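Long-range contacts in diguanylate cyclase (Pseudomonas aeruginosa, PDB 5M3C), which is a two-domain protein that joins a GGDEF domain, with guanosine-5'-triphosphate and calcium bound, to an EAL domain that holds a second calcium ion: residues 268-273 with 300-305; 328-333 with 346-351; 193-198 with 209-214; 38-43 with 123-128. All blocks are in the same frame, centred on the assembly; numbering follows the deposited sequence.

Contact 1: 268-273 with 300-305. With CA (calcium ion), chain H.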
loop_
_atom_site.group_PDB
_atom_site.type_symbol
_atom_site.label_atom_id
_atom_site.label_comp_id
_atom_site.label_asym_id
_atom_site.label_seq_id
_atom_site.Cartn_x
_atom_site.Cartn_y
_atom_site.Cartn_z
ATOM N N VAL B 268 -9.457 22.832 5.868
ATOM C CA VAL B 268 -10.541 21.857 5.856
ATOM C C VAL B 268 -10.070 20.522 5.296
ATOM O O VAL B 268 -9.391 20.473 4.271
ATOM C CB VAL B 268 -11.738 22.355 5.031
ATOM C CG1 VAL B 268 -12.789 21.264 4.909
ATOM C CG2 VAL B 268 -12.337 23.594 5.671
ATOM N N ASN B 269 -10.432 19.440 5.978
ATOM C CA ASN B 269 -10.084 18.101 5.522
ATOM C C ASN B 269 -10.847 17.764 4.247
ATOM O O ASN B 269 -12.033 18.068 4.119
ATOM C CB ASN B 269 -10.390 17.065 6.601
ATOM C CG ASN B 269 -9.480 17.194 7.808
ATOM O OD1 ASN B 269 -8.261 17.313 7.673
ATOM N ND2 ASN B 269 -10.068 17.160 8.998
ATOM N N LEU B 270 -10.154 17.136 3.306
ATOM C CA LEU B 270 -10.751 16.745 2.041
ATOM C C LEU B 270 -10.742 15.228 1.919
ATOM O O LEU B 270 -9.707 14.629 1.641
ATOM C CB LEU B 270 -9.980 17.370 0.880
ATOM C CG LEU B 270 -10.687 17.381 -0.474
ATOM C CD1 LEU B 270 -11.887 18.311 -0.441
ATOM C CD2 LEU B 270 -9.716 17.800 -1.566
ATOM N N ALA B 271 -11.901 14.614 2.137
ATOM C CA ALA B 271 -12.043 13.166 2.016
ATOM C C ALA B 271 -11.464 12.678 0.696
ATOM O O ALA B 271 -11.473 13.397 -0.301
ATOM C CB ALA B 271 -13.507 12.770 2.126
ATOM N N GLY B 272 -10.959 11.449 0.693
ATOM C CA GLY B 272 -10.330 10.882 -0.496
ATOM C C GLY B 272 -11.204 10.962 -1.735
ATOM O O GLY B 272 -10.736 11.336 -2.810
ATOM N N ALA B 273 -12.478 10.618 -1.579
ATOM C CA ALA B 273 -13.399 10.540 -2.709
ATOM C C ALA B 273 -13.669 11.908 -3.334
ATOM O O ALA B 273 -13.878 12.006 -4.544
ATOM C CB ALA B 273 -14.703 9.887 -2.281
ATOM N N LEU B 300 -6.667 23.062 1.962
ATOM C CA LEU B 300 -7.242 21.720 1.909
ATOM C C LEU B 300 -6.285 20.694 2.502
ATOM O O LEU B 300 -5.205 20.455 1.960
ATOM C CB LEU B 300 -7.576 21.336 0.468
ATOM C CG LEU B 300 -8.603 22.231 -0.222
ATOM C CD1 LEU B 300 -8.704 21.876 -1.697
ATOM C CD2 LEU B 300 -9.959 22.122 0.457
ATOM N N GLU B 301 -6.688 20.092 3.617
ATOM C CA GLU B 301 -5.876 19.079 4.280
ATOM C C GLU B 301 -6.215 17.706 3.722
ATOM O O GLU B 301 -7.383 17.366 3.574
ATOM C CB GLU B 301 -6.122 19.093 5.792
ATOM C CG GLU B 301 -5.609 20.336 6.504
ATOM C CD GLU B 301 -5.888 20.313 7.996
ATOM O OE1 GLU B 301 -6.388 19.283 8.495
ATOM O OE2 GLU B 301 -5.608 21.324 8.671
ATOM N N ILE B 302 -5.193 16.917 3.412
ATOM C CA ILE B 302 -5.412 15.571 2.895
ATOM C C ILE B 302 -4.579 14.567 3.681
ATOM O O ILE B 302 -3.389 14.775 3.901
ATOM C CB ILE B 302 -5.065 15.477 1.399
ATOM C CG1 ILE B 302 -5.593 16.712 0.661
ATOM C CG2 ILE B 302 -5.640 14.200 0.804
ATOM C CD1 ILE B 302 -5.468 16.640 -0.845
ATOM N N THR B 303 -5.213 13.479 4.102
ATOM C CA THR B 303 -4.557 12.494 4.955
ATOM C C THR B 303 -3.432 11.770 4.213
ATOM O O THR B 303 -3.596 11.357 3.062
ATOM C CB THR B 303 -5.573 11.471 5.511
ATOM O OG1 THR B 303 -4.919 10.587 6.429
ATOM C CG2 THR B 303 -6.207 10.656 4.391
ATOM N N GLU B 304 -2.289 11.631 4.882
ATOM C CA GLU B 304 -1.127 10.952 4.310
ATOM C C GLU B 304 -1.507 9.590 3.742
ATOM O O GLU B 304 -1.313 9.320 2.553
ATOM C CB GLU B 304 -0.039 10.784 5.375
ATOM C CG GLU B 304 1.273 10.220 4.851
ATOM C CD GLU B 304 2.257 9.900 5.962
ATOM O OE1 GLU B 304 3.479 9.994 5.720
ATOM O OE2 GLU B 304 1.814 9.555 7.078
ATOM N N SER B 305 -2.061 8.743 4.605
ATOM C CA SER B 305 -2.411 7.370 4.246
ATOM C C SER B 305 -3.093 7.275 2.883
ATOM O O SER B 305 -2.916 6.293 2.162
ATOM C CB SER B 305 -3.311 6.754 5.323
ATOM O OG SER B 305 -4.434 7.575 5.591
HETATM CA CA CA H . -7.072 17.868 9.936
#
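Asn269 and Glu301 sit side by side on neighbouring parallel strands and send their side chains to the same face of the sheet. The side chains cross obliquely, with the amide and carboxylate planes 63° apart. Their oxygens converge on one calcium ion. Asn269 OD1 binds it at 2.6 Å and Glu301 OE1 at 2.1 Å. The two oxygens come within 2.8 Å of each other, Asn269 OD1 to Glu301 OE1, because they share the metal and not through a hydrogen bond. Glu301 has CG beside its backbone N (chi1 -68°) and an extended chain beyond, which carries OE1 up to the ion. Its other oxygen, OE2, forms a salt bridge with Lys352, so both ends of the carboxylate are held. Two backbone bonds fix the register: Glu301 N to Val268 O and Leu270 N to Glu301 O, both 2.8 Å. Val268 and Leu300 point to the opposite face, where helix 238-259 packs. Leu270 points its CB toward the second strand. Its CD2 meets Leu300 CD1 at 4.2 Å, and its CB lies alongside Ile302 CG1. Glu210 and Asp331 complete the protein ligands of the ion. A metal site built from side chains on neighbouring parallel strands is characteristic of the TIM-barrel-like EAL domain.

Contact 2: 328-333 with 346-351. With CA (calcium ion), chain H.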
loop_
_atom_site.group_PDB
_atom_site.type_symbol
_atom_site.label_atom_id
_atom_site.label_comp_id
_atom_site.label_asym_id
_atom_site.label_seq_id
_atom_site.Cartn_x
_atom_site.Cartn_y
_atom_site.Cartn_z
ATOM N N LEU B 328 -2.350 23.481 0.114
ATOM C CA LEU B 328 -2.452 22.041 0.309
ATOM C C LEU B 328 -1.615 21.597 1.495
ATOM O O LEU B 328 -0.497 22.077 1.697
ATOM C CB LEU B 328 -1.999 21.300 -0.946
ATOM C CG LEU B 328 -2.864 21.522 -2.184
ATOM C CD1 LEU B 328 -2.311 20.716 -3.348
ATOM C CD2 LEU B 328 -4.315 21.149 -1.913
ATOM N N ALA B 329 -2.163 20.672 2.276
ATOM C CA ALA B 329 -1.494 20.188 3.475
ATOM C C ALA B 329 -1.616 18.678 3.601
ATOM O O ALA B 329 -2.651 18.096 3.280
ATOM C CB ALA B 329 -2.077 20.860 4.709
ATOM N N ILE B 330 -0.546 18.052 4.071
ATOM C CA ILE B 330 -0.560 16.632 4.353
ATOM C C ILE B 330 -0.866 16.432 5.839
ATOM O O ILE B 330 -0.159 16.944 6.716
ATOM C CB ILE B 330 0.773 15.968 3.955
ATOM C CG1 ILE B 330 0.655 14.446 3.999
ATOM C CG2 ILE B 330 1.904 16.436 4.850
ATOM C CD1 ILE B 330 -0.073 13.871 2.808
ATOM N N ASP B 331 -1.939 15.695 6.105
ATOM C CA ASP B 331 -2.454 15.514 7.454
ATOM C C ASP B 331 -2.011 14.167 8.015
ATOM O O ASP B 331 -1.742 13.233 7.259
ATOM C CB ASP B 331 -3.983 15.590 7.434
ATOM C CG ASP B 331 -4.572 16.035 8.761
ATOM O OD1 ASP B 331 -3.806 16.290 9.715
ATOM O OD2 ASP B 331 -5.813 16.135 8.846
ATOM N N ASP B 332 -1.938 14.080 9.341
ATOM C CA ASP B 332 -1.541 12.851 10.027
ATOM C C ASP B 332 -0.255 12.278 9.439
ATOM O O ASP B 332 -0.248 11.154 8.934
ATOM C CB ASP B 332 -2.653 11.803 9.925
ATOM C CG ASP B 332 -4.019 12.357 10.277
ATOM O OD1 ASP B 332 -4.138 13.047 11.309
ATOM O OD2 ASP B 332 -4.976 12.095 9.523
ATOM N N PHE B 333 0.833 13.042 9.510
ATOM C CA PHE B 333 2.070 12.651 8.838
ATOM C C PHE B 333 3.039 11.880 9.729
ATOM O O PHE B 333 3.269 12.249 10.881
ATOM C CB PHE B 333 2.781 13.878 8.271
ATOM C CG PHE B 333 3.958 13.542 7.405
ATOM C CD1 PHE B 333 3.778 13.166 6.086
ATOM C CD2 PHE B 333 5.247 13.592 7.912
ATOM C CE1 PHE B 333 4.859 12.853 5.285
ATOM C CE2 PHE B 333 6.333 13.280 7.116
ATOM C CZ PHE B 333 6.138 12.909 5.800
ATOM N N LEU B 346 4.685 16.377 -4.755
ATOM C CA LEU B 346 3.426 17.011 -4.372
ATOM C C LEU B 346 3.637 18.486 -4.053
ATOM O O LEU B 346 4.550 18.838 -3.305
ATOM C CB LEU B 346 2.828 16.319 -3.148
ATOM C CG LEU B 346 2.546 14.825 -3.285
ATOM C CD1 LEU B 346 2.023 14.272 -1.969
ATOM C CD2 LEU B 346 1.564 14.563 -4.415
ATOM N N PRO B 347 2.782 19.356 -4.612
ATOM C CA PRO B 347 2.872 20.785 -4.342
ATOM C C PRO B 347 2.261 21.138 -2.987
ATOM O O PRO B 347 1.314 21.919 -2.910
ATOM C CB PRO B 347 2.065 21.402 -5.484
ATOM C CG PRO B 347 1.046 20.366 -5.820
ATOM C CD PRO B 347 1.676 19.031 -5.531
ATOM N N LEU B 348 2.812 20.554 -1.929
ATOM C CA LEU B 348 2.316 20.789 -0.582
ATOM C C LEU B 348 2.846 22.106 -0.041
ATOM O O LEU B 348 3.870 22.607 -0.497
ATOM C CB LEU B 348 2.743 19.647 0.338
ATOM C CG LEU B 348 2.211 18.272 -0.065
ATOM C CD1 LEU B 348 2.909 17.173 0.720
ATOM C CD2 LEU B 348 0.705 18.214 0.135
ATOM N N ASP B 349 2.136 22.666 0.932
ATOM C CA ASP B 349 2.591 23.866 1.621
ATOM C C ASP B 349 2.797 23.571 3.102
ATOM O O ASP B 349 3.711 24.106 3.737
ATOM C CB ASP B 349 1.565 24.989 1.456
ATOM C CG ASP B 349 1.340 25.369 0.007
ATOM O OD1 ASP B 349 2.315 25.776 -0.660
ATOM O OD2 ASP B 349 0.189 25.268 -0.466
ATOM N N ILE B 350 1.945 22.705 3.642
ATOM C CA ILE B 350 1.929 22.419 5.071
ATOM C C ILE B 350 2.198 20.939 5.340
ATOM O O ILE B 350 1.888 20.084 4.516
ATOM C CB ILE B 350 0.564 22.794 5.687
ATOM C CG1 ILE B 350 0.183 24.234 5.323
ATOM C CG2 ILE B 350 0.576 22.600 7.196
ATOM C CD1 ILE B 350 1.099 25.288 5.906
ATOM N N LEU B 351 2.776 20.652 6.502
ATOM C CA LEU B 351 3.047 19.281 6.926
ATOM C C LEU B 351 2.543 19.116 8.358
ATOM O O LEU B 351 3.080 19.725 9.286
ATOM C CB LEU B 351 4.554 18.995 6.843
ATOM C CG LEU B 351 5.113 17.598 7.161
ATOM C CD1 LEU B 351 4.763 17.139 8.570
ATOM C CD2 LEU B 351 4.645 16.579 6.140
HETATM CA CA CA H . -7.072 17.868 9.936
#
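Leu351 and Phe333 both hold CG anti to the backbone N, with chi1 at -177° and -172°. These torsions bring the Leu351 methyls to the Phe333 ring, and the two side chains cross at about a right angle. CD2 of Leu351 is modelled over one face of the ring, in a CH-pi contact whose exact geometry is doubtful, since the same methyl is placed too close to Ile330. The strands are parallel neighbours joined through helix 340-345, a beta-alpha-beta unit of the TIM-like EAL barrel. Ala329 pairs with Ile350 and Ile330 with Leu351. Ile330 N bonds to Ile350 O at 3.2 Å. Ile330 and Leu351 lie side by side and point the same way, while Ala329 CB faces Ile350 CB on the other side of the sheet. Leu348 reaches in from the loop before the second strand. Its CD1 comes to 4.1 Å from Ile330 CB, and its CD2 to 4.2 Å from Leu328 CB. Asp331 points its CB away from 346-351 and binds the calcium ion through OD2 at 2.4 Å. At the start of the pairing, Asp349 OD2 accepts Leu328 N at 3.2 Å on its anti side and also forms a salt bridge with Lys322. Leu328 O accepts two donors together, Asp349 N at 2.8 Å and Ile350 N at 3.2 Å.

Contact 3: 193-198 with 209-214. With CA (calcium ion), chain H.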
loop_
_atom_site.group_PDB
_atom_site.type_symbol
_atom_site.label_atom_id
_atom_site.label_comp_id
_atom_site.label_asym_id
_atom_site.label_seq_id
_atom_site.Cartn_x
_atom_site.Cartn_y
_atom_site.Cartn_z
ATOM N N LEU B 193 -20.127 23.394 11.926
ATOM C CA LEU B 193 -18.676 23.473 11.852
ATOM C C LEU B 193 -18.119 24.077 13.138
ATOM O O LEU B 193 -18.646 25.067 13.649
ATOM C CB LEU B 193 -18.239 24.318 10.650
ATOM C CG LEU B 193 -18.559 23.761 9.260
ATOM C CD1 LEU B 193 -18.299 24.800 8.178
ATOM C CD2 LEU B 193 -17.752 22.501 8.992
ATOM N N TYR B 194 -17.067 23.458 13.665
ATOM C CA TYR B 194 -16.322 24.007 14.793
ATOM C C TYR B 194 -14.981 24.517 14.284
ATOM O O TYR B 194 -14.502 24.075 13.244
ATOM C CB TYR B 194 -16.113 22.943 15.868
ATOM C CG TYR B 194 -17.222 22.880 16.891
ATOM C CD1 TYR B 194 -18.555 22.955 16.509
ATOM C CD2 TYR B 194 -16.935 22.730 18.241
ATOM C CE1 TYR B 194 -19.572 22.894 17.446
ATOM C CE2 TYR B 194 -17.943 22.667 19.184
ATOM C CZ TYR B 194 -19.257 22.750 18.782
ATOM O OH TYR B 194 -20.256 22.687 19.724
ATOM N N TYR B 195 -14.377 25.453 15.005
ATOM C CA TYR B 195 -13.147 26.077 14.536
ATOM C C TYR B 195 -12.054 26.043 15.594
ATOM O O TYR B 195 -12.257 26.450 16.734
ATOM C CB TYR B 195 -13.427 27.507 14.071
ATOM C CG TYR B 195 -14.435 27.549 12.944
ATOM C CD1 TYR B 195 -15.798 27.537 13.207
ATOM C CD2 TYR B 195 -14.025 27.567 11.619
ATOM C CE1 TYR B 195 -16.726 27.558 12.181
ATOM C CE2 TYR B 195 -14.945 27.590 10.586
ATOM C CZ TYR B 195 -16.294 27.585 10.872
ATOM O OH TYR B 195 -17.212 27.607 9.850
ATOM N N GLN B 196 -10.894 25.527 15.198
ATOM C CA GLN B 196 -9.751 25.429 16.092
ATOM C C GLN B 196 -8.650 26.364 15.619
ATOM O O GLN B 196 -8.306 26.371 14.437
ATOM C CB GLN B 196 -9.232 23.994 16.131
ATOM C CG GLN B 196 -8.117 23.773 17.136
ATOM C CD GLN B 196 -7.991 22.319 17.542
ATOM O OE1 GLN B 196 -7.993 21.425 16.696
ATOM N NE2 GLN B 196 -7.886 22.075 18.843
ATOM N N PRO B 197 -8.092 27.163 16.543
ATOM C CA PRO B 197 -7.034 28.095 16.175
ATOM C C PRO B 197 -5.678 27.418 15.988
ATOM O O PRO B 197 -5.376 26.431 16.663
ATOM C CB PRO B 197 -6.986 29.048 17.370
ATOM C CG PRO B 197 -7.432 28.216 18.521
ATOM C CD PRO B 197 -8.466 27.281 17.963
ATOM N N LYS B 198 -4.880 27.954 15.068
ATOM C CA LYS B 198 -3.489 27.542 14.897
ATOM C C LYS B 198 -2.563 28.681 15.305
ATOM O O LYS B 198 -2.757 29.823 14.890
ATOM C CB LYS B 198 -3.197 27.171 13.443
ATOM C CG LYS B 198 -3.602 25.764 13.042
ATOM C CD LYS B 198 -4.972 25.734 12.388
ATOM C CE LYS B 198 -4.956 24.895 11.121
ATOM N NZ LYS B 198 -4.669 25.735 9.926
ATOM N N ALA B 209 -6.854 28.784 11.121
ATOM C CA ALA B 209 -7.754 27.939 11.897
ATOM C C ALA B 209 -8.216 26.745 11.070
ATOM O O ALA B 209 -8.172 26.779 9.842
ATOM C CB ALA B 209 -8.951 28.748 12.374
ATOM N N GLU B 210 -8.654 25.688 11.749
ATOM C CA GLU B 210 -9.188 24.516 11.069
ATOM C C GLU B 210 -10.683 24.376 11.325
ATOM O O GLU B 210 -11.147 24.504 12.464
ATOM C CB GLU B 210 -8.472 23.245 11.523
ATOM C CG GLU B 210 -8.900 22.006 10.749
ATOM C CD GLU B 210 -8.199 20.743 11.212
ATOM O OE1 GLU B 210 -7.444 20.806 12.202
ATOM O OE2 GLU B 210 -8.406 19.684 10.585
ATOM N N ALA B 211 -11.426 24.111 10.253
ATOM C CA ALA B 211 -12.859 23.865 10.336
ATOM C C ALA B 211 -13.107 22.370 10.466
ATOM O O ALA B 211 -12.661 21.584 9.636
ATOM C CB ALA B 211 -13.564 24.416 9.110
ATOM N N LEU B 212 -13.826 21.992 11.516
ATOM C CA LEU B 212 -14.050 20.593 11.852
ATOM C C LEU B 212 -15.541 20.299 11.969
ATOM O O LEU B 212 -16.249 20.944 12.742
ATOM C CB LEU B 212 -13.356 20.271 13.174
ATOM C CG LEU B 212 -11.846 20.515 13.187
ATOM C CD1 LEU B 212 -11.341 20.739 14.603
ATOM C CD2 LEU B 212 -11.117 19.354 12.528
ATOM N N VAL B 213 -16.008 19.311 11.213
ATOM C CA VAL B 213 -17.429 18.979 11.184
ATOM C C VAL B 213 -17.870 18.281 12.465
ATOM O O VAL B 213 -17.217 17.353 12.939
ATOM C CB VAL B 213 -17.775 18.056 10.004
ATOM C CG1 VAL B 213 -19.270 18.093 9.731
ATOM C CG2 VAL B 213 -17.003 18.465 8.761
ATOM N N ARG B 214 -18.989 18.737 13.016
ATOM C CA ARG B 214 -19.573 18.137 14.203
ATOM C C ARG B 214 -21.017 17.759 13.923
ATOM O O ARG B 214 -21.654 18.325 13.037
ATOM C CB ARG B 214 -19.527 19.116 15.377
ATOM C CG ARG B 214 -18.139 19.351 15.955
ATOM C CD ARG B 214 -17.662 18.161 16.770
ATOM N NE ARG B 214 -16.529 18.509 17.624
ATOM C CZ ARG B 214 -15.256 18.489 17.237
ATOM N NH1 ARG B 214 -14.931 18.141 15.996
ATOM N NH2 ARG B 214 -14.300 18.821 18.095
HETATM CA CA CA H . -7.072 17.868 9.936
#
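Tyr194 N donates to Leu212 O at 2.8 Å in a nearly straight bond (174°), and Leu212 N returns to Tyr194 O. Gln196 and Glu210 form the next hydrogen-bonded pair of this antiparallel hairpin. The side chains of Arg214 and Tyr194 cross at about a right angle, with guanidinium and ring planes 23° apart. Arg214 CG lies over one ring face, toward the rim, in a CH-pi contact 3.9 Å from the Tyr194 ring centroid. On the other side of the sheet, Tyr195 CE2 meets Ala211 CB at 3.8 Å and Leu193 CD2 meets Val213 CG2 at 4.1 Å. Glu210 holds CG anti to its backbone N (chi1 -175°) and stays extended, so OE2 reaches the calcium ion at 2.3 Å. Gln408 donates to its OE1. The bent Lys198 chain runs along Ala209 and Glu210, and its NZ bonds to Ser267 OG. The hairpin lies between strands 266-269 and 406-417. Helices 238-259 and 418-425 pack against the face that carries Tyr195 and Ala211.

Contact 4: 38-43 with 123-128. With CA (calcium ion), chain G; GTP (guanosine-5'-triphosphate), chain I.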
loop_
_atom_site.group_PDB
_atom_site.type_symbol
_atom_site.label_atom_id
_atom_site.label_comp_id
_atom_site.label_asym_id
_atom_site.label_seq_id
_atom_site.Cartn_x
_atom_site.Cartn_y
_atom_site.Cartn_z
ATOM N N LEU B 38 -30.489 -19.552 6.351
ATOM C CA LEU B 38 -29.419 -18.720 5.805
ATOM C C LEU B 38 -29.983 -17.579 4.973
ATOM O O LEU B 38 -30.809 -17.796 4.087
ATOM C CB LEU B 38 -28.462 -19.558 4.951
ATOM C CG LEU B 38 -27.407 -20.369 5.714
ATOM C CD1 LEU B 38 -28.058 -21.307 6.718
ATOM C CD2 LEU B 38 -26.522 -21.156 4.760
ATOM N N PHE B 39 -29.524 -16.365 5.264
ATOM C CA PHE B 39 -29.941 -15.169 4.539
ATOM C C PHE B 39 -28.824 -14.692 3.620
ATOM O O PHE B 39 -27.733 -14.348 4.087
ATOM C CB PHE B 39 -30.292 -14.058 5.525
ATOM C CG PHE B 39 -31.233 -13.032 4.972
ATOM C CD1 PHE B 39 -30.828 -12.169 3.972
ATOM C CD2 PHE B 39 -32.526 -12.929 5.458
ATOM C CE1 PHE B 39 -31.695 -11.223 3.463
ATOM C CE2 PHE B 39 -33.398 -11.987 4.953
ATOM C CZ PHE B 39 -32.983 -11.130 3.954
ATOM N N ILE B 40 -29.099 -14.668 2.318
ATOM C CA ILE B 40 -28.089 -14.297 1.325
ATOM C C ILE B 40 -28.496 -13.069 0.517
ATOM O O ILE B 40 -29.479 -13.098 -0.212
ATOM C CB ILE B 40 -27.829 -15.440 0.331
ATOM C CG1 ILE B 40 -27.272 -16.665 1.064
ATOM C CG2 ILE B 40 -26.874 -14.977 -0.760
ATOM C CD1 ILE B 40 -27.023 -17.856 0.162
ATOM N N ASP B 41 -27.713 -12.001 0.633
ATOM C CA ASP B 41 -27.991 -10.751 -0.065
ATOM C C ASP B 41 -26.846 -10.425 -1.018
ATOM O O ASP B 41 -25.705 -10.254 -0.589
ATOM C CB ASP B 41 -28.175 -9.624 0.954
ATOM C CG ASP B 41 -28.668 -8.333 0.325
ATOM O OD1 ASP B 41 -28.264 -8.029 -0.816
ATOM O OD2 ASP B 41 -29.455 -7.612 0.977
ATOM N N LEU B 42 -27.147 -10.345 -2.311
ATOM C CA LEU B 42 -26.121 -10.082 -3.315
ATOM C C LEU B 42 -25.344 -8.816 -2.973
ATOM O O LEU B 42 -25.910 -7.860 -2.444
ATOM C CB LEU B 42 -26.741 -9.961 -4.712
ATOM C CG LEU B 42 -27.371 -11.235 -5.290
ATOM C CD1 LEU B 42 -27.738 -11.046 -6.754
ATOM C CD2 LEU B 42 -26.444 -12.433 -5.131
ATOM N N ASP B 43 -24.048 -8.820 -3.276
ATOM C CA ASP B 43 -23.171 -7.691 -2.967
ATOM C C ASP B 43 -23.113 -6.666 -4.099
ATOM O O ASP B 43 -22.851 -7.011 -5.251
ATOM C CB ASP B 43 -21.757 -8.186 -2.661
ATOM C CG ASP B 43 -21.644 -8.827 -1.295
ATOM O OD1 ASP B 43 -22.292 -8.331 -0.347
ATOM O OD2 ASP B 43 -20.899 -9.819 -1.163
ATOM N N VAL B 123 -20.276 -11.949 -9.610
ATOM C CA VAL B 123 -21.081 -11.315 -8.580
ATOM C C VAL B 123 -20.766 -11.988 -7.251
ATOM O O VAL B 123 -20.396 -13.161 -7.210
ATOM C CB VAL B 123 -22.590 -11.423 -8.879
ATOM C CG1 VAL B 123 -22.865 -11.147 -10.350
ATOM C CG2 VAL B 123 -23.114 -12.794 -8.497
ATOM N N SER B 124 -20.905 -11.234 -6.169
ATOM C CA SER B 124 -20.595 -11.735 -4.839
ATOM C C SER B 124 -21.826 -11.631 -3.949
ATOM O O SER B 124 -22.857 -11.106 -4.368
ATOM C CB SER B 124 -19.442 -10.931 -4.241
ATOM O OG SER B 124 -19.167 -11.341 -2.917
ATOM N N ALA B 125 -21.720 -12.129 -2.721
ATOM C CA ALA B 125 -22.845 -12.095 -1.793
ATOM C C ALA B 125 -22.385 -12.183 -0.345
ATOM O O ALA B 125 -21.321 -12.724 -0.052
ATOM C CB ALA B 125 -23.813 -13.226 -2.103
ATOM N N SER B 126 -23.198 -11.637 0.554
ATOM C CA SER B 126 -22.950 -11.745 1.986
ATOM C C SER B 126 -23.971 -12.702 2.595
ATOM O O SER B 126 -25.114 -12.770 2.146
ATOM C CB SER B 126 -23.046 -10.374 2.647
ATOM O OG SER B 126 -22.213 -9.441 1.985
ATOM N N VAL B 127 -23.562 -13.447 3.616
ATOM C CA VAL B 127 -24.419 -14.492 4.154
ATOM C C VAL B 127 -24.551 -14.414 5.667
ATOM O O VAL B 127 -23.554 -14.363 6.393
ATOM C CB VAL B 127 -23.891 -15.890 3.783
ATOM C CG1 VAL B 127 -24.882 -16.960 4.210
ATOM C CG2 VAL B 127 -23.621 -15.976 2.289
ATOM N N GLY B 128 -25.796 -14.411 6.134
ATOM C CA GLY B 128 -26.074 -14.443 7.565
ATOM C C GLY B 128 -26.676 -15.780 7.924
ATOM O O GLY B 128 -27.464 -16.328 7.157
HETATM CA CA CA G . -27.600 -6.297 -2.079
HETATM P PG GTP I . -25.256 -3.964 -0.843
HETATM O O1G GTP I . -25.162 -2.836 0.156
HETATM O O2G GTP I . -24.030 -4.840 -0.921
HETATM O O3G GTP I . -26.550 -4.738 -0.784
HETATM O O3B GTP I . -25.252 -3.255 -2.291
HETATM P PB GTP I . -26.529 -3.322 -3.270
HETATM O O1B GTP I . -26.328 -2.321 -4.382
HETATM O O2B GTP I . -26.802 -4.767 -3.615
HETATM O O3A GTP I . -27.679 -2.760 -2.289
HETATM P PA GTP I . -29.229 -3.172 -2.436
HETATM O O1A GTP I . -30.073 -2.028 -1.926
HETATM O O2A GTP I . -29.427 -4.562 -1.876
HETATM O "O5'" GTP I . -29.413 -3.244 -4.024
HETATM C "C5'" GTP I . -30.304 -4.204 -4.565
HETATM C "C4'" GTP I . -30.230 -4.095 -6.074
HETATM O "O4'" GTP I . -30.821 -5.252 -6.666
HETATM C "C3'" GTP I . -30.988 -2.872 -6.576
HETATM O "O3'" GTP I . -30.131 -2.025 -7.349
HETATM C "C2'" GTP I . -32.106 -3.433 -7.429
HETATM O "O2'" GTP I . -32.333 -2.655 -8.606
HETATM C "C1'" GTP I . -31.610 -4.826 -7.773
HETATM N N9 GTP I . -32.748 -5.730 -8.022
HETATM C C8 GTP I . -33.683 -6.109 -7.135
HETATM N N7 GTP I . -34.577 -6.944 -7.726
HETATM C C5 GTP I . -34.206 -7.100 -9.010
HETATM C C6 GTP I . -34.700 -7.841 -10.188
HETATM O O6 GTP I . -35.724 -8.550 -10.104
HETATM N N1 GTP I . -34.021 -7.734 -11.340
HETATM C C2 GTP I . -32.912 -6.977 -11.449
HETATM N N2 GTP I . -32.274 -6.913 -12.643
HETATM N N3 GTP I . -32.405 -6.271 -10.410
HETATM C C4 GTP I . -32.998 -6.295 -9.197
#
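Asp41 and Leu42, on a strand paired antiparallel with Ser126 and Ala125, place two oxygens on a calcium ion. Asp41 OD1 binds it at 2.2 Å and the backbone oxygen Leu42 O at 2.3 Å. Guanosine-5'-triphosphate adds one oxygen from each of its three phosphates, O2A, O2B and O3G, and Asp84 completes the shell. Asp41 has CG anti to its backbone N (chi1 -172°), which turns the carboxylate toward the ion. Behind this first shell stands Asp43, two residues on, whose CG lies beside its own backbone N (chi1 -75°). Each of its oxygens takes a serine hydroxyl. Ser126 OG donates to Asp43 OD1 at 2.6 Å on the syn lone pair, and Ser124 OG to Asp43 OD2 at 2.9 Å on the anti lone pair. Lys154 and the backbone N of Ser159 also hold this carboxylate, so its rotation is well fixed. The backbone pairing positions Asp41 itself, since Asp41 N bonds to Ser126 O at 3.1 Å and its O accepts Ser126 N. On the other side of the sheet, Ile40 and Val127 lie side by side, with Ile40 CG1 at 3.9 Å from Val127 CG2. Strand 35-43 is flanked by strands 119-132 and 85-90 of the GGDEF domain. Helix 139-155 packs on the face of Phe39 and Asp41, and helix 54-70 touches Leu42.

Overall arrangement
Contacts 1, 2 and 3 share one sheet of the EAL domain and one calcium ion. Contact 3 supplies Glu210, contact 1 Asn269 and Glu301, and contact 2 Asp331. Strands 298-303 and 327-333 join contacts 1 and 2, whose centres are about 9 Å apart. Strands 206-217 and 266-269 join contacts 3 and 1, with centres about 15 Å apart. Contacts 2 and 3 do not touch, their nearest atoms being about 5 Å apart, but each gives the ion a ligand. Contact 4 belongs to the GGDEF domain and has its own calcium ion, with guanosine-5'-triphosphate bound. Its centre lies about 33 Å from that of contact 1 and about 41 Å from those of contacts 2 and 3.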